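Local coordinates for BF1531-like N-terminal domain-containing protein (Bacteroides fragilis, PDB 3SLR) that is the N-terminal part of a protein that probably hydrolyses ester bonds, pairing an FkbH-type domain with a magnesium-binding, HAD-type phosphatase domain, at residues K266-N270 with R271-I275; L324-F328 with D329-F333; E365-T369 with L370-E374. All coordinates share one frame; numbering follows the deposited sequence.

All three contacts belong to the magnesium-binding phosphatase domain and are local, each following the chain out of a helix. Contact 1 comes first, where helix 255-270 turns into strand 274-280; contact 2 leads from helix 313-324 into strand 331-334; contact 3 follows helix 363-368 close to the end of the modelled chain. The two strands belong to one four-stranded parallel sheet, with strand 224-227 between them. The centres of contact 1 and contact 2 lie about 14 Å apart, those of contact 1 and contact 3 about 15 Å, and those of contact 2 and contact 3 about 17 Å. Phe373 of contact 3 packs against Leu268, Ile273 and Val332, tying the terminal segment to both helix-to-strand connections.

Contact 1 of 3, residues K266-N270 with R271-I275; sequences KKLKN and RGIII
Leu268 and Ile273 meet through both backbone and side chain where helix 255-270 ends. The carbonyl oxygen Leu268 O takes two N-H groups from opposite faces of its plane: Ile273 N at 3.0 Å, and Arg271 N, which also makes a weak bond to Lys267 O. One residue on, Gly272 N donates to Lys269 O at 3.0 Å with an N-H...O angle of 160°. The CA-H of Lys269 points almost straight at Ile273 O (3.5 Å between CA and O). A water adds to this link by donating to both Lys269 O and Ile273 O.

Apolar contacts add to these bonds. Leu268 CB rests 3.9 Å from Ile273 CB, and Lys269 CB lies 3.8 Å from Ile275 CG1, the two pairs each meeting at a slant. The Arg271 side chain leaves with CG between its backbone N and carbonyl carbon (chi1 61°), which brings CG to 3.3 Å from Leu268 O. Beyond two further bends, Ile273 CD1 lies against one face of its guanidinium, offset toward the rim, and NH1 bonds to Phe373 O.

Gly272, with its positive phi of 98°, is the C-prime residue of a Schellman motif, which ends the helix and turns the chain into strand 274-280 of the parallel sheet of the phosphatase domain.

Contact 2 of 3, residues L324-F328 with D329-F333; sequences LNIGF and DSMVF
Ser330 and Gly327 join in a short 3-10 turn that carries the chain from helix 313-324 into strand 331-334, an outermost strand of the phosphatase domain's parallel sheet. Gly327 O is gripped twice by the same residue. Ser330 N bonds to it at 2.8 Å from well above the carbonyl plane, whereas Ser330 OG donates to it within that plane, on a lone pair. The serine hydroxyl reaches this oxygen because OG sits between the backbone N and the carbonyl carbon (chi1 79°). Ile326 CD1 packs 3.4 Å from the same OG. The next turn bond runs from Met331 N to Phe328 O, 3.0 Å long. Asp329, also in the turn, uses OD2 for a salt bridge to Lys220, which lies beyond it.

Apolar groups gather round selenomethionine Met331, whose chain is extended beyond CG. Its terminal CE lies 3.8 Å from Ile326 CG1 and 4.2 Å from Leu324 CD1, the latter at the end of the preceding helix. Phe328 also packs on Ile317 and Gln321 of that helix. A Met-aromatic contact completes the group: Met331 SE approaches the Phe328 ring obliquely, 59° off the ring normal, and touches CD1 at 4.0 Å.

Contact 3 of 3, residues E365-T369 with L370-E374; sequences EYLYT and LNLFE
Leu370 lays its branched end over one face of the Tyr366 ring, with CG above that face and CD1 reaching toward the phenol end. Leu370 CD1 lies 3.7 Å from Tyr366 CE2 and 3.6 Å from Tyr366 OH, so this methyl sits over the phenol end of the ring. Tyr366 has CG anti to the backbone N (chi1 167°), which swings the ring beside the carbonyl side of the residue, the side on which Leu370, four residues on, also lies. Pro357 also touches the tyrosine side chain, and Tyr366 OH makes a weak hydrogen bond with Glu355 N. A second flat group, the Asn371 amide, holds ND2 3.0 Å from Glu374 OE1. The acceptor lies in the amide plane, while the bond meets the carboxylate on its anti side, tilted somewhat out of its plane; the same ND2 also bonds to Asp212 of helix 203-217.

This is the exit from helix 363-368 in the phosphatase domain: the positive phi of Asn371 breaks the helical path, and a type I beta turn from Asn371 to Glu374 follows. Leu370 N donates to Leu367 O at 3.1 Å. Nearby, Tyr366 O accepts from both Thr369 N and Thr369 OG1, the hydroxyl being 2.7 Å away and in the carbonyl plane. Thr369 OG1 also lies beside Leu370 CD2. A water links the two segments, donating to Leu367 O and accepting from Leu372 N.

Leu367 CD2 meets Leu372 CD1 at 3.9 Å, the two side chains crossing at a slant. Leu367 packs further against Phe261 and Trp264 of helix 255-270 and Leu334 of strand 331-334, while Leu372 rests on Val332.

Contact 1 of 3, residues K266-N270 with R271-I275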
ATOM      1  N   LYS A 266      -4.273   4.459  16.447  1.00 15.28           N
ATOM      2  CA  LYS A 266      -3.419   4.026  17.543  1.00 15.06           C
ATOM      3  C   LYS A 266      -2.237   3.201  17.038  1.00 17.36           C
ATOM      4  O   LYS A 266      -1.114   3.362  17.521  1.00 16.90           O
ATOM      5  CB  LYS A 266      -4.242   3.211  18.550  1.00 15.46           C
ATOM      6  CG  LYS A 266      -3.432   2.679  19.728  1.00 20.39           C
ATOM      7  CD  LYS A 266      -4.343   1.952  20.724  1.00 22.89           C
ATOM      8  CE  LYS A 266      -3.673   1.790  22.082  1.00 34.08           C
ATOM      9  NZ  LYS A 266      -3.129   0.422  22.271  1.00 35.18           N
ATOM     10  N   LYS A 267      -2.483   2.306  16.082  1.00 15.24           N
ATOM     11  CA  LYS A 267      -1.382   1.538  15.496  1.00 14.72           C
ATOM     12  C   LYS A 267      -0.357   2.438  14.788  1.00 14.72           C
ATOM     13  O   LYS A 267       0.846   2.205  14.880  1.00 14.55           O
ATOM     14  CB  LYS A 267      -1.892   0.450  14.547  1.00 13.77           C
ATOM     15  CG  LYS A 267      -2.509  -0.749  15.267  1.00 14.08           C
ATOM     16  CD  LYS A 267      -2.915  -1.845  14.269  1.00 14.43           C
ATOM     17  CE  LYS A 267      -4.131  -1.439  13.433  1.00 14.79           C
ATOM     18  NZ  LYS A 267      -4.585  -2.580  12.542  1.00 13.04           N
ATOM     19  N   LEU A 268      -0.834   3.450  14.072  1.00 14.33           N
ATOM     20  CA  LEU A 268       0.064   4.415  13.435  1.00 14.56           C
ATOM     21  C   LEU A 268       0.933   5.121  14.481  1.00 16.61           C
ATOM     22  O   LEU A 268       2.154   5.202  14.339  1.00 15.07           O
ATOM     23  CB  LEU A 268      -0.728   5.451  12.625  1.00 12.44           C
ATOM     24  CG  LEU A 268      -1.446   4.884  11.407  1.00 13.56           C
ATOM     25  CD1 LEU A 268      -2.373   5.947  10.805  1.00 13.54           C
ATOM     26  CD2 LEU A 268      -0.447   4.349  10.362  1.00 13.46           C
ATOM     27  N   LYS A 269       0.301   5.619  15.534  1.00 15.29           N
ATOM     28  CA  LYS A 269       1.039   6.313  16.579  1.00 19.22           C
ATOM     29  C   LYS A 269       2.091   5.358  17.145  1.00 18.70           C
ATOM     30  O   LYS A 269       3.256   5.722  17.324  1.00 19.20           O
ATOM     31  CB  LYS A 269       0.074   6.782  17.678  1.00 15.84           C
ATOM     32  CG  LYS A 269       0.694   7.650  18.775  1.00 18.57           C
ATOM     33  CD  LYS A 269       1.370   6.809  19.854  1.00 20.22           C
ATOM     34  CE  LYS A 269       2.087   7.685  20.891  1.00 29.47           C
ATOM     35  NZ  LYS A 269       3.076   8.591  20.252  1.00 38.27           N
ATOM     36  N   ASN A 270       1.684   4.120  17.398  1.00 15.22           N
ATOM     37  CA  ASN A 270       2.602   3.141  17.982  1.00 16.94           C
ATOM     38  C   ASN A 270       3.792   2.754  17.077  1.00 20.49           C
ATOM     39  O   ASN A 270       4.792   2.212  17.564  1.00 21.53           O
ATOM     40  CB  ASN A 270       1.840   1.897  18.466  1.00 19.79           C
ATOM     41  CG  ASN A 270       1.074   2.146  19.760  1.00 21.65           C
ATOM     42  OD1 ASN A 270       1.415   3.041  20.526  1.00 27.87           O
ATOM     43  ND2 ASN A 270       0.040   1.341  20.015  1.00 29.39           N
ATOM     44  N   ARG A 271       3.703   3.034  15.774  1.00 16.52           N
ATOM     45  CA  ARG A 271       4.841   2.787  14.880  1.00 16.40           C
ATOM     46  C   ARG A 271       5.594   4.071  14.510  1.00 19.98           C
ATOM     47  O   ARG A 271       6.385   4.090  13.573  1.00 21.36           O
ATOM     48  CB  ARG A 271       4.445   2.004  13.610  1.00 18.18           C
ATOM     49  CG  ARG A 271       3.421   2.685  12.698  1.00 18.60           C
ATOM     50  CD  ARG A 271       3.739   2.454  11.216  1.00 16.41           C
ATOM     51  NE  ARG A 271       4.870   3.264  10.777  1.00 18.06           N
ATOM     52  CZ  ARG A 271       5.066   3.671   9.525  1.00 19.03           C
ATOM     53  NH1 ARG A 271       4.202   3.349   8.573  1.00 18.44           N
ATOM     54  NH2 ARG A 271       6.124   4.401   9.223  1.00 21.31           N
ATOM     55  N   GLY A 272       5.339   5.142  15.251  1.00 18.90           N
ATOM     56  CA  GLY A 272       6.128   6.348  15.110  1.00 18.52           C
ATOM     57  C   GLY A 272       5.509   7.426  14.243  1.00 17.53           C
ATOM     58  O   GLY A 272       6.126   8.472  14.025  1.00 19.79           O
ATOM     59  N   ILE A 273       4.301   7.196  13.745  1.00 17.06           N
ATOM     60  CA  ILE A 273       3.614   8.249  13.006  1.00 16.48           C
ATOM     61  C   ILE A 273       3.180   9.338  13.984  1.00 15.34           C
ATOM     62  O   ILE A 273       2.588   9.050  15.029  1.00 16.09           O
ATOM     63  CB  ILE A 273       2.408   7.712  12.215  1.00 16.58           C
ATOM     64  CG1 ILE A 273       2.867   6.674  11.180  1.00 14.76           C
ATOM     65  CG2 ILE A 273       1.634   8.868  11.552  1.00 16.08           C
ATOM     66  CD1 ILE A 273       3.952   7.185  10.179  1.00 14.96           C
ATOM     67  N   ILE A 274       3.505  10.591  13.675  1.00 15.80           N
ATOM     68  CA  ILE A 274       3.108  11.698  14.543  1.00 16.19           C
ATOM     69  C   ILE A 274       1.639  12.005  14.330  1.00 15.94           C
ATOM     70  O   ILE A 274       1.213  12.185  13.192  1.00 17.03           O
ATOM     71  CB  ILE A 274       3.927  12.970  14.223  1.00 17.78           C
ATOM     72  CG1 ILE A 274       5.418  12.661  14.318  1.00 18.29           C
ATOM     73  CG2 ILE A 274       3.544  14.106  15.164  1.00 20.62           C
ATOM     74  CD1 ILE A 274       6.309  13.803  13.808  1.00 21.44           C
ATOM     75  N   ILE A 275       0.858  12.029  15.408  1.00 16.15           N
ATOM     76  CA  ILE A 275      -0.555  12.384  15.298  1.00 15.64           C
ATOM     77  C   ILE A 275      -0.813  13.816  15.748  1.00 16.27           C
ATOM     78  O   ILE A 275      -0.347  14.239  16.805  1.00 17.20           O
ATOM     79  CB  ILE A 275      -1.456  11.452  16.129  1.00 18.51           C
ATOM     80  CG1 ILE A 275      -1.029   9.991  15.955  1.00 17.31           C
ATOM     81  CG2 ILE A 275      -2.922  11.652  15.732  1.00 16.23           C
ATOM     82  CD1 ILE A 275      -1.175   9.457  14.536  1.00 16.05           C
TER
HETATM   83  O   HOH W   1       4.372   8.320  17.265  1.00 28.50           O

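Contact 2 of 3, residues L324-F328 with D329-F333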
ATOM      1  N   LEU A 324       6.422  20.852  14.012  1.00 21.48           N
ATOM      2  CA  LEU A 324       7.022  19.536  13.808  1.00 22.10           C
ATOM      3  C   LEU A 324       8.290  19.560  12.960  1.00 23.39           C
ATOM      4  O   LEU A 324       9.124  18.658  13.062  1.00 24.13           O
ATOM      5  CB  LEU A 324       5.997  18.593  13.170  1.00 21.44           C
ATOM      6  CG  LEU A 324       4.766  18.337  14.047  1.00 19.75           C
ATOM      7  CD1 LEU A 324       3.755  17.481  13.299  1.00 18.55           C
ATOM      8  CD2 LEU A 324       5.190  17.681  15.340  1.00 20.99           C
ATOM      9  N   ASN A 325       8.435  20.589  12.129  1.00 21.88           N
ATOM     10  CA  ASN A 325       9.559  20.670  11.199  1.00 24.24           C
ATOM     11  C   ASN A 325       9.667  19.422  10.321  1.00 27.10           C
ATOM     12  O   ASN A 325      10.733  18.811  10.220  1.00 26.60           O
ATOM     13  CB  ASN A 325      10.875  20.912  11.947  1.00 28.11           C
ATOM     14  CG  ASN A 325      12.009  21.324  11.019  1.00 34.86           C
ATOM     15  OD1 ASN A 325      11.783  21.963   9.987  1.00 35.76           O
ATOM     16  ND2 ASN A 325      13.233  20.953  11.377  1.00 36.13           N
ATOM     17  N   ILE A 326       8.549  19.031   9.715  1.00 20.45           N
ATOM     18  CA  ILE A 326       8.554  18.006   8.676  1.00 21.66           C
ATOM     19  C   ILE A 326       7.853  18.601   7.466  1.00 19.98           C
ATOM     20  O   ILE A 326       7.179  19.625   7.578  1.00 22.58           O
ATOM     21  CB  ILE A 326       7.820  16.735   9.108  1.00 23.84           C
ATOM     22  CG1 ILE A 326       6.396  17.084   9.525  1.00 21.26           C
ATOM     23  CG2 ILE A 326       8.570  16.034  10.233  1.00 25.97           C
ATOM     24  CD1 ILE A 326       5.528  15.867   9.806  1.00 21.48           C
ATOM     25  N   GLY A 327       8.022  17.982   6.308  1.00 17.55           N
ATOM     26  CA  GLY A 327       7.478  18.543   5.091  1.00 20.03           C
ATOM     27  C   GLY A 327       5.978  18.414   5.003  1.00 19.50           C
ATOM     28  O   GLY A 327       5.408  17.427   5.479  1.00 20.13           O
ATOM     29  N   PHE A 328       5.335  19.398   4.385  1.00 17.40           N
ATOM     30  CA  PHE A 328       3.911  19.301   4.106  1.00 16.10           C
ATOM     31  C   PHE A 328       3.628  18.029   3.325  1.00 18.83           C
ATOM     32  O   PHE A 328       2.602  17.385   3.529  1.00 18.05           O
ATOM     33  CB  PHE A 328       3.394  20.532   3.346  1.00 18.54           C
ATOM     34  CG  PHE A 328       3.322  21.782   4.186  1.00 16.77           C
ATOM     35  CD1 PHE A 328       2.375  21.911   5.192  1.00 16.28           C
ATOM     36  CD2 PHE A 328       4.207  22.825   3.973  1.00 16.85           C
ATOM     37  CE1 PHE A 328       2.315  23.061   5.976  1.00 17.75           C
ATOM     38  CE2 PHE A 328       4.157  23.970   4.749  1.00 18.74           C
ATOM     39  CZ  PHE A 328       3.211  24.097   5.746  1.00 21.68           C
ATOM     40  N   ASP A 329       4.553  17.663   2.437  1.00 17.41           N
ATOM     41  CA  ASP A 329       4.394  16.466   1.625  1.00 18.02           C
ATOM     42  C   ASP A 329       4.616  15.165   2.407  1.00 17.81           C
ATOM     43  O   ASP A 329       4.543  14.079   1.832  1.00 19.16           O
ATOM     44  CB  ASP A 329       5.258  16.533   0.359  1.00 20.59           C
ATOM     45  CG  ASP A 329       6.738  16.733   0.654  1.00 25.47           C
ATOM     46  OD1 ASP A 329       7.093  17.332   1.689  1.00 22.29           O
ATOM     47  OD2 ASP A 329       7.563  16.303  -0.179  1.00 31.85           O
ATOM     48  N   SER A 330       4.855  15.272   3.713  1.00 17.02           N
ATOM     49  CA  SER A 330       4.927  14.089   4.562  1.00 19.94           C
ATOM     50  C   SER A 330       3.674  13.973   5.424  1.00 15.63           C
ATOM     51  O   SER A 330       3.621  13.146   6.339  1.00 17.65           O
ATOM     52  CB  SER A 330       6.176  14.109   5.444  1.00 20.59           C
ATOM     53  OG  SER A 330       6.006  14.958   6.570  1.00 23.37           O
HETATM   54  N   MSE A 331       2.672  14.802   5.126  1.00 15.48           N
HETATM   55  CA  MSE A 331       1.459  14.881   5.959  1.00 15.14           C
HETATM   56  C   MSE A 331       0.209  14.358   5.279  1.00 16.11           C
HETATM   57  O   MSE A 331       0.030  14.522   4.069  1.00 16.96           O
HETATM   58  CB  MSE A 331       1.204  16.327   6.386  1.00 16.84           C
HETATM   59  CG  MSE A 331       2.233  16.862   7.332  1.00 17.83           C
HETATM   60 SE   MSE A 331       2.022  18.786   7.648  1.00 27.42          SE
HETATM   61  CE  MSE A 331       2.996  18.777   9.327  1.00 29.59           C
ATOM     62  N   VAL A 332      -0.655  13.739   6.085  1.00 15.19           N
ATOM     63  CA  VAL A 332      -1.967  13.281   5.651  1.00 14.45           C
ATOM     64  C   VAL A 332      -3.013  13.968   6.533  1.00 14.39           C
ATOM     65  O   VAL A 332      -2.873  13.997   7.740  1.00 16.22           O
ATOM     66  CB  VAL A 332      -2.111  11.762   5.830  1.00 16.30           C
ATOM     67  CG1 VAL A 332      -3.501  11.305   5.424  1.00 15.09           C
ATOM     68  CG2 VAL A 332      -1.065  11.025   5.018  1.00 14.81           C
ATOM     69  N   PHE A 333      -4.046  14.530   5.921  1.00 13.69           N
ATOM     70  CA  PHE A 333      -5.106  15.211   6.659  1.00 15.26           C
ATOM     71  C   PHE A 333      -6.457  14.549   6.411  1.00 14.72           C
ATOM     72  O   PHE A 333      -6.885  14.430   5.260  1.00 14.53           O
ATOM     73  CB  PHE A 333      -5.141  16.690   6.240  1.00 16.65           C
ATOM     74  CG  PHE A 333      -6.327  17.465   6.779  1.00 16.27           C
ATOM     75  CD1 PHE A 333      -6.545  17.576   8.144  1.00 18.10           C
ATOM     76  CD2 PHE A 333      -7.190  18.121   5.907  1.00 16.46           C
ATOM     77  CE1 PHE A 333      -7.619  18.309   8.634  1.00 17.53           C
ATOM     78  CE2 PHE A 333      -8.265  18.854   6.391  1.00 17.69           C
ATOM     79  CZ  PHE A 333      -8.480  18.947   7.748  1.00 17.59           C
TER

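Contact 3 of 3, residues E365-T369 with L370-E374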
ATOM      1  N   GLU A 365     -11.976   0.959   5.268  1.00 16.75           N
ATOM      2  CA  GLU A 365     -11.785   0.176   4.050  1.00 15.79           C
ATOM      3  C   GLU A 365     -11.345   1.074   2.896  1.00 16.19           C
ATOM      4  O   GLU A 365     -10.534   0.672   2.062  1.00 15.07           O
ATOM      5  CB  GLU A 365     -13.053  -0.595   3.685  1.00 15.52           C
ATOM      6  CG  GLU A 365     -13.327  -1.825   4.572  1.00 16.66           C
ATOM      7  CD  GLU A 365     -12.389  -2.997   4.266  1.00 14.67           C
ATOM      8  OE1 GLU A 365     -11.775  -3.027   3.170  1.00 17.21           O
ATOM      9  OE2 GLU A 365     -12.252  -3.884   5.130  1.00 16.55           O
ATOM     10  N   TYR A 366     -11.868   2.298   2.857  1.00 14.24           N
ATOM     11  CA  TYR A 366     -11.424   3.262   1.857  1.00 18.23           C
ATOM     12  C   TYR A 366      -9.946   3.641   2.048  1.00 15.13           C
ATOM     13  O   TYR A 366      -9.170   3.632   1.097  1.00 14.11           O
ATOM     14  CB  TYR A 366     -12.300   4.521   1.858  1.00 17.37           C
ATOM     15  CG  TYR A 366     -11.671   5.641   1.077  1.00 16.80           C
ATOM     16  CD1 TYR A 366     -11.612   5.593  -0.308  1.00 17.09           C
ATOM     17  CD2 TYR A 366     -11.105   6.737   1.729  1.00 16.85           C
ATOM     18  CE1 TYR A 366     -11.009   6.618  -1.044  1.00 20.45           C
ATOM     19  CE2 TYR A 366     -10.512   7.760   1.006  1.00 18.07           C
ATOM     20  CZ  TYR A 366     -10.471   7.693  -0.373  1.00 20.20           C
ATOM     21  OH  TYR A 366      -9.870   8.719  -1.078  1.00 21.14           O
ATOM     22  N   LEU A 367      -9.558   3.954   3.281  1.00 16.29           N
ATOM     23  CA  LEU A 367      -8.170   4.300   3.564  1.00 16.59           C
ATOM     24  C   LEU A 367      -7.226   3.158   3.185  1.00 16.68           C
ATOM     25  O   LEU A 367      -6.103   3.388   2.728  1.00 15.71           O
ATOM     26  CB  LEU A 367      -7.992   4.704   5.025  1.00 14.26           C
ATOM     27  CG  LEU A 367      -8.711   5.991   5.428  1.00 14.92           C
ATOM     28  CD1 LEU A 367      -8.646   6.184   6.940  1.00 15.05           C
ATOM     29  CD2 LEU A 367      -8.119   7.214   4.692  1.00 16.66           C
ATOM     30  N   TYR A 368      -7.693   1.925   3.343  1.00 14.11           N
ATOM     31  CA  TYR A 368      -6.896   0.776   2.932  1.00 15.24           C
ATOM     32  C   TYR A 368      -6.520   0.822   1.451  1.00 16.09           C
ATOM     33  O   TYR A 368      -5.463   0.318   1.082  1.00 17.22           O
ATOM     34  CB  TYR A 368      -7.627  -0.542   3.219  1.00 14.78           C
ATOM     35  CG  TYR A 368      -7.783  -0.938   4.672  1.00 13.19           C
ATOM     36  CD1 TYR A 368      -7.018  -0.364   5.682  1.00 13.83           C
ATOM     37  CD2 TYR A 368      -8.696  -1.940   5.029  1.00 13.81           C
ATOM     38  CE1 TYR A 368      -7.188  -0.755   7.029  1.00 14.61           C
ATOM     39  CE2 TYR A 368      -8.859  -2.333   6.349  1.00 14.83           C
ATOM     40  CZ  TYR A 368      -8.095  -1.749   7.342  1.00 15.66           C
ATOM     41  OH  TYR A 368      -8.276  -2.152   8.660  1.00 18.16           O
ATOM     42  N   THR A 369      -7.381   1.402   0.606  1.00 13.21           N
ATOM     43  CA  THR A 369      -7.137   1.443  -0.841  1.00 14.57           C
ATOM     44  C   THR A 369      -6.043   2.428  -1.232  1.00 15.09           C
ATOM     45  O   THR A 369      -5.541   2.387  -2.358  1.00 17.13           O
ATOM     46  CB  THR A 369      -8.412   1.828  -1.657  1.00 16.96           C
ATOM     47  OG1 THR A 369      -8.690   3.221  -1.494  1.00 16.03           O
ATOM     48  CG2 THR A 369      -9.647   1.009  -1.224  1.00 17.17           C
ATOM     49  N   LEU A 370      -5.679   3.312  -0.312  1.00 14.06           N
ATOM     50  CA  LEU A 370      -4.710   4.367  -0.594  1.00 14.17           C
ATOM     51  C   LEU A 370      -3.267   4.049  -0.163  1.00 18.15           C
ATOM     52  O   LEU A 370      -2.322   4.715  -0.613  1.00 20.36           O
ATOM     53  CB  LEU A 370      -5.169   5.665   0.080  1.00 14.98           C
ATOM     54  CG  LEU A 370      -6.586   6.142  -0.258  1.00 14.71           C
ATOM     55  CD1 LEU A 370      -6.909   7.436   0.497  1.00 15.79           C
ATOM     56  CD2 LEU A 370      -6.757   6.335  -1.747  1.00 15.65           C
ATOM     57  N   ASN A 371      -3.099   3.060   0.710  1.00 15.83           N
ATOM     58  CA  ASN A 371      -1.779   2.690   1.239  1.00 14.97           C
ATOM     59  C   ASN A 371      -0.963   3.919   1.635  1.00 17.05           C
ATOM     60  O   ASN A 371       0.108   4.165   1.098  1.00 17.24           O
ATOM     61  CB  ASN A 371      -1.003   1.871   0.207  1.00 14.64           C
ATOM     62  CG  ASN A 371       0.211   1.180   0.807  1.00 15.95           C
ATOM     63  OD1 ASN A 371       0.127   0.569   1.869  1.00 17.48           O
ATOM     64  ND2 ASN A 371       1.352   1.282   0.124  1.00 17.22           N
ATOM     65  N   LEU A 372      -1.473   4.689   2.586  1.00 16.47           N
ATOM     66  CA  LEU A 372      -0.909   6.004   2.875  1.00 15.60           C
ATOM     67  C   LEU A 372       0.455   5.956   3.561  1.00 15.09           C
ATOM     68  O   LEU A 372       1.246   6.904   3.463  1.00 15.94           O
ATOM     69  CB  LEU A 372      -1.877   6.789   3.768  1.00 15.95           C
ATOM     70  CG  LEU A 372      -3.219   7.167   3.130  1.00 18.24           C
ATOM     71  CD1 LEU A 372      -4.260   7.483   4.199  1.00 17.04           C
ATOM     72  CD2 LEU A 372      -3.063   8.320   2.182  1.00 19.92           C
ATOM     73  N   PHE A 373       0.718   4.871   4.277  1.00 16.62           N
ATOM     74  CA  PHE A 373       1.866   4.825   5.172  1.00 16.12           C
ATOM     75  C   PHE A 373       2.918   3.769   4.855  1.00 17.69           C
ATOM     76  O   PHE A 373       3.551   3.217   5.761  1.00 16.66           O
ATOM     77  CB  PHE A 373       1.389   4.745   6.631  1.00 16.59           C
ATOM     78  CG  PHE A 373       0.680   5.990   7.086  1.00 15.80           C
ATOM     79  CD1 PHE A 373       1.400   7.117   7.450  1.00 17.35           C
ATOM     80  CD2 PHE A 373      -0.702   6.050   7.104  1.00 19.41           C
ATOM     81  CE1 PHE A 373       0.756   8.281   7.850  1.00 21.05           C
ATOM     82  CE2 PHE A 373      -1.359   7.208   7.514  1.00 18.73           C
ATOM     83  CZ  PHE A 373      -0.639   8.319   7.891  1.00 19.54           C
ATOM     84  N   GLU A 374       3.125   3.509   3.565  1.00 17.21           N
ATOM     85  CA  GLU A 374       4.267   2.721   3.131  1.00 16.54           C
ATOM     86  C   GLU A 374       5.508   3.288   3.770  1.00 20.32           C
ATOM     87  O   GLU A 374       5.639   4.504   3.912  1.00 19.15           O
ATOM     88  CB  GLU A 374       4.436   2.793   1.613  1.00 17.52           C
ATOM     89  CG  GLU A 374       5.436   1.784   1.073  1.00 17.03           C
ATOM     90  CD  GLU A 374       4.980   0.344   1.321  1.00 16.33           C
ATOM     91  OE1 GLU A 374       3.892  -0.041   0.841  1.00 16.48           O
ATOM     92  OE2 GLU A 374       5.706  -0.403   2.006  1.00 17.55           O
TER
HETATM   93  O   HOH W   2      -3.632   3.532   4.081  1.00 14.56           O